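Local coordinates for major exported protein (Pseudomonas aeruginosa, PDB 3HE1) that is a secreted Hcp-family protein, which as in its relatives probably stacks as rings to form the tube of a type VI secretion system, at residues V136-I141 with Y170-W175. Sequence-based numbering, arbitrary orientation.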
ATOM      1  N   VAL A 136     -28.864  -7.415 -13.538  1.00 31.13           N
ATOM      2  CA  VAL A 136     -30.058  -7.805 -12.814  1.00 32.23           C
ATOM      3  C   VAL A 136     -29.936  -9.179 -12.182  1.00 29.80           C
ATOM      4  O   VAL A 136     -29.615 -10.158 -12.868  1.00 32.20           O
ATOM      5  CB  VAL A 136     -31.260  -7.805 -13.749  1.00 17.40           C
ATOM      6  CG1 VAL A 136     -32.427  -8.504 -13.094  1.00 31.39           C
ATOM      7  CG2 VAL A 136     -31.634  -6.379 -14.110  1.00 38.08           C
ATOM      8  N   LEU A 137     -30.201  -9.253 -10.881  1.00 17.00           N
ATOM      9  CA  LEU A 137     -30.265 -10.542 -10.200  1.00 21.85           C
ATOM     10  C   LEU A 137     -31.698 -11.025 -10.060  1.00 29.26           C
ATOM     11  O   LEU A 137     -32.603 -10.242  -9.791  1.00 31.06           O
ATOM     12  CB  LEU A 137     -29.619 -10.485  -8.825  1.00 26.38           C
ATOM     13  CG  LEU A 137     -28.266  -9.774  -8.782  1.00 51.81           C
ATOM     14  CD1 LEU A 137     -27.610  -9.976  -7.413  1.00 39.64           C
ATOM     15  CD2 LEU A 137     -27.363 -10.265  -9.911  1.00 33.58           C
ATOM     16  N   GLU A 138     -31.882 -12.327 -10.273  1.00 30.59           N
ATOM     17  CA  GLU A 138     -33.134 -13.016  -9.990  1.00 43.66           C
ATOM     18  C   GLU A 138     -32.897 -13.953  -8.804  1.00 47.83           C
ATOM     19  O   GLU A 138     -31.853 -14.605  -8.721  1.00 38.80           O
ATOM     20  CB  GLU A 138     -33.631 -13.802 -11.224  1.00 21.60           C
ATOM     21  CG  GLU A 138     -33.636 -12.969 -12.510  1.00 41.65           C
ATOM     22  CD  GLU A 138     -34.603 -13.459 -13.581  1.00 51.74           C
ATOM     23  OE1 GLU A 138     -35.411 -14.376 -13.307  1.00 59.57           O
ATOM     24  OE2 GLU A 138     -34.555 -12.906 -14.703  1.00 48.15           O
ATOM     25  N   ASP A 139     -33.860 -13.994  -7.883  1.00 69.12           N
ATOM     26  CA  ASP A 139     -33.830 -14.878  -6.708  1.00 49.37           C
ATOM     27  C   ASP A 139     -32.519 -14.828  -5.927  1.00 30.59           C
ATOM     28  O   ASP A 139     -31.946 -15.855  -5.567  1.00 31.18           O
ATOM     29  CB  ASP A 139     -34.205 -16.314  -7.086  1.00 43.60           C
ATOM     30  CG  ASP A 139     -35.562 -16.399  -7.784  1.00 39.35           C
ATOM     31  OD1 ASP A 139     -36.232 -15.352  -7.944  1.00 43.58           O
ATOM     32  OD2 ASP A 139     -35.955 -17.514  -8.186  1.00 40.88           O
ATOM     33  N   ALA A 140     -32.087 -13.605  -5.640  1.00 40.76           N
ATOM     34  CA  ALA A 140     -30.836 -13.360  -4.958  1.00 15.31           C
ATOM     35  C   ALA A 140     -30.994 -13.473  -3.450  1.00 27.35           C
ATOM     36  O   ALA A 140     -32.099 -13.416  -2.914  1.00 28.22           O
ATOM     37  CB  ALA A 140     -30.284 -11.985  -5.349  1.00 20.61           C
ATOM     38  N   ILE A 141     -29.868 -13.649  -2.769  1.00 29.66           N
ATOM     39  CA  ILE A 141     -29.833 -13.775  -1.321  1.00 29.46           C
ATOM     40  C   ILE A 141     -28.682 -12.913  -0.809  1.00 28.80           C
ATOM     41  O   ILE A 141     -27.587 -12.945  -1.372  1.00 28.61           O
ATOM     42  CB  ILE A 141     -29.653 -15.249  -0.908  1.00 21.96           C
ATOM     43  CG1 ILE A 141     -30.911 -16.049  -1.268  1.00 25.40           C
ATOM     44  CG2 ILE A 141     -29.367 -15.342   0.563  1.00 23.44           C
ATOM     45  CD1 ILE A 141     -30.669 -17.490  -1.697  1.00 17.38           C
ATOM     46  N   TYR A 170     -27.164 -15.334  -6.061  1.00 36.30           N
ATOM     47  CA  TYR A 170     -28.338 -15.293  -6.936  1.00 35.08           C
ATOM     48  C   TYR A 170     -28.409 -16.552  -7.787  1.00 16.59           C
ATOM     49  O   TYR A 170     -27.428 -17.273  -7.941  1.00 27.57           O
ATOM     50  CB  TYR A 170     -28.250 -14.103  -7.883  1.00 39.60           C
ATOM     51  CG  TYR A 170     -26.932 -14.084  -8.606  1.00 37.03           C
ATOM     52  CD1 TYR A 170     -26.701 -14.915  -9.693  1.00 40.40           C
ATOM     53  CD2 TYR A 170     -25.906 -13.261  -8.178  1.00 30.61           C
ATOM     54  CE1 TYR A 170     -25.485 -14.909 -10.345  1.00 21.35           C
ATOM     55  CE2 TYR A 170     -24.693 -13.245  -8.822  1.00 35.41           C
ATOM     56  CZ  TYR A 170     -24.484 -14.069  -9.904  1.00 35.55           C
ATOM     57  OH  TYR A 170     -23.260 -14.051 -10.537  1.00 39.31           O
ATOM     58  N   ARG A 171     -29.580 -16.802  -8.347  1.00 24.18           N
ATOM     59  CA  ARG A 171     -29.775 -17.954  -9.201  1.00 28.70           C
ATOM     60  C   ARG A 171     -29.425 -17.582 -10.645  1.00 26.64           C
ATOM     61  O   ARG A 171     -29.149 -18.445 -11.472  1.00 22.14           O
ATOM     62  CB  ARG A 171     -31.220 -18.451  -9.088  1.00 32.31           C
ATOM     63  CG  ARG A 171     -31.653 -19.375 -10.217  1.00 48.72           C
ATOM     64  CD  ARG A 171     -33.173 -19.548 -10.289  1.00 54.01           C
ATOM     65  NE  ARG A 171     -33.923 -18.306 -10.515  1.00 48.89           N
ATOM     66  CZ  ARG A 171     -34.487 -17.954 -11.672  1.00 55.48           C
ATOM     67  NH1 ARG A 171     -34.379 -18.735 -12.739  1.00 80.40           N
ATOM     68  NH2 ARG A 171     -35.163 -16.814 -11.763  1.00 41.97           N
ATOM     69  N   LYS A 172     -29.401 -16.289 -10.941  1.00 22.11           N
ATOM     70  CA  LYS A 172     -29.225 -15.875 -12.312  1.00 24.81           C
ATOM     71  C   LYS A 172     -28.986 -14.395 -12.400  1.00 21.13           C
ATOM     72  O   LYS A 172     -29.489 -13.624 -11.603  1.00 27.60           O
ATOM     73  CB  LYS A 172     -30.467 -16.245 -13.125  1.00 39.39           C
ATOM     74  CG  LYS A 172     -30.418 -15.890 -14.603  1.00 34.47           C
ATOM     75  CD  LYS A 172     -31.699 -16.336 -15.296  1.00 33.07           C
ATOM     76  CE  LYS A 172     -31.761 -15.861 -16.736  1.00 20.61           C
ATOM     77  NZ  LYS A 172     -33.033 -16.262 -17.370  1.00 30.39           N
ATOM     78  N   ILE A 173     -28.236 -14.005 -13.413  1.00 29.61           N
ATOM     79  CA  ILE A 173     -27.856 -12.630 -13.588  1.00 38.81           C
ATOM     80  C   ILE A 173     -27.909 -12.352 -15.064  1.00 32.46           C
ATOM     81  O   ILE A 173     -27.600 -13.216 -15.887  1.00 28.97           O
ATOM     82  CB  ILE A 173     -26.433 -12.432 -13.130  1.00 24.96           C
ATOM     83  CG1 ILE A 173     -25.952 -11.016 -13.444  1.00 29.57           C
ATOM     84  CG2 ILE A 173     -25.579 -13.458 -13.803  1.00 34.58           C
ATOM     85  CD1 ILE A 173     -24.650 -10.652 -12.742  1.00 30.23           C
ATOM     86  N   THR A 174     -28.331 -11.146 -15.397  1.00 24.47           N
ATOM     87  CA  THR A 174     -28.492 -10.765 -16.775  1.00 35.27           C
ATOM     88  C   THR A 174     -27.784  -9.437 -16.954  1.00 39.89           C
ATOM     89  O   THR A 174     -27.917  -8.532 -16.121  1.00 24.60           O
ATOM     90  CB  THR A 174     -29.989 -10.657 -17.158  1.00 29.21           C
ATOM     91  OG1 THR A 174     -30.650 -11.883 -16.838  1.00 37.21           O
ATOM     92  CG2 THR A 174     -30.150 -10.398 -18.651  1.00 53.86           C
ATOM     93  N   TRP A 175     -26.994  -9.349 -18.020  1.00 40.64           N
ATOM     94  CA  TRP A 175     -26.303  -8.121 -18.374  1.00 31.48           C
ATOM     95  C   TRP A 175     -26.851  -7.644 -19.702  1.00 34.29           C
ATOM     96  O   TRP A 175     -26.827  -8.374 -20.686  1.00 27.11           O
ATOM     97  CB  TRP A 175     -24.806  -8.355 -18.530  1.00 30.88           C
ATOM     98  CG  TRP A 175     -24.120  -9.074 -17.400  1.00 27.67           C
ATOM     99  CD1 TRP A 175     -23.487  -8.511 -16.314  1.00 27.27           C
ATOM    100  CD2 TRP A 175     -23.948 -10.487 -17.272  1.00 32.70           C
ATOM    101  NE1 TRP A 175     -22.950  -9.496 -15.519  1.00 20.08           N
ATOM    102  CE2 TRP A 175     -23.223 -10.720 -16.085  1.00 28.30           C
ATOM    103  CE3 TRP A 175     -24.350 -11.588 -18.046  1.00 25.88           C
ATOM    104  CZ2 TRP A 175     -22.890 -12.004 -15.653  1.00 50.37           C
ATOM    105  CZ3 TRP A 175     -24.023 -12.863 -17.615  1.00 17.74           C
ATOM    106  CH2 TRP A 175     -23.299 -13.062 -16.432  1.00 30.32           C
TER
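Arg171 spans two acidic side chains at the corner where the chain leaves one strand and enters the next. Its long chain turns about its CG-CD bond (chi3 60°), which swings the guanidinium toward the carboxylates of Glu138 and Asp139. NH2 meets Glu138 OE1 at 2.9 Å, near the guanidinium plane, while NE meets Asp139 OD2 at 3.2 Å. Both are salt bridges whose hydrogen bonds are weak: the carboxylates are turned 71° and 47° from the guanidinium, so neither makes a coplanar, two-pronged pair. A flexible, multiply donating arginine suits this solvent-exposed position, and its backbone N also bonds Glu138 O.

Leu137 points to the face of the sheet opposite Glu138, where apolar side chains pack. Its CD2 makes an off-centre CH-pi contact with the Tyr170 ring, 4.2 Å from the centroid, and also meets Ile173 CG1 at 3.9 Å. The tyrosine's chi1 sets CG between backbone N and carbonyl carbon, bringing the ring up against the leucine methyls; its OH is satisfied by His87, and Trp188 meets the ring edge-to-face. Ala140, whose small CB meets Tyr170 CB at 3.9 Å, probably lets the backbones come close, 3.7 Å between Ala140 CA and Tyr170 CA.

Before the corner, Val136 and Thr174, beta-branched residues at home in strands, form an antiparallel hydrogen-bonded pair, with reciprocal N-to-O bonds in the carbonyl planes. Asp139 and Ala140 both face Leu113 in a G1 beta bulge, which joins strands 129-137 and 140-149 along strand 112-123; such a bulged, sharply bent antiparallel sheet is consistent with the beta-barrel fold of Hcp proteins.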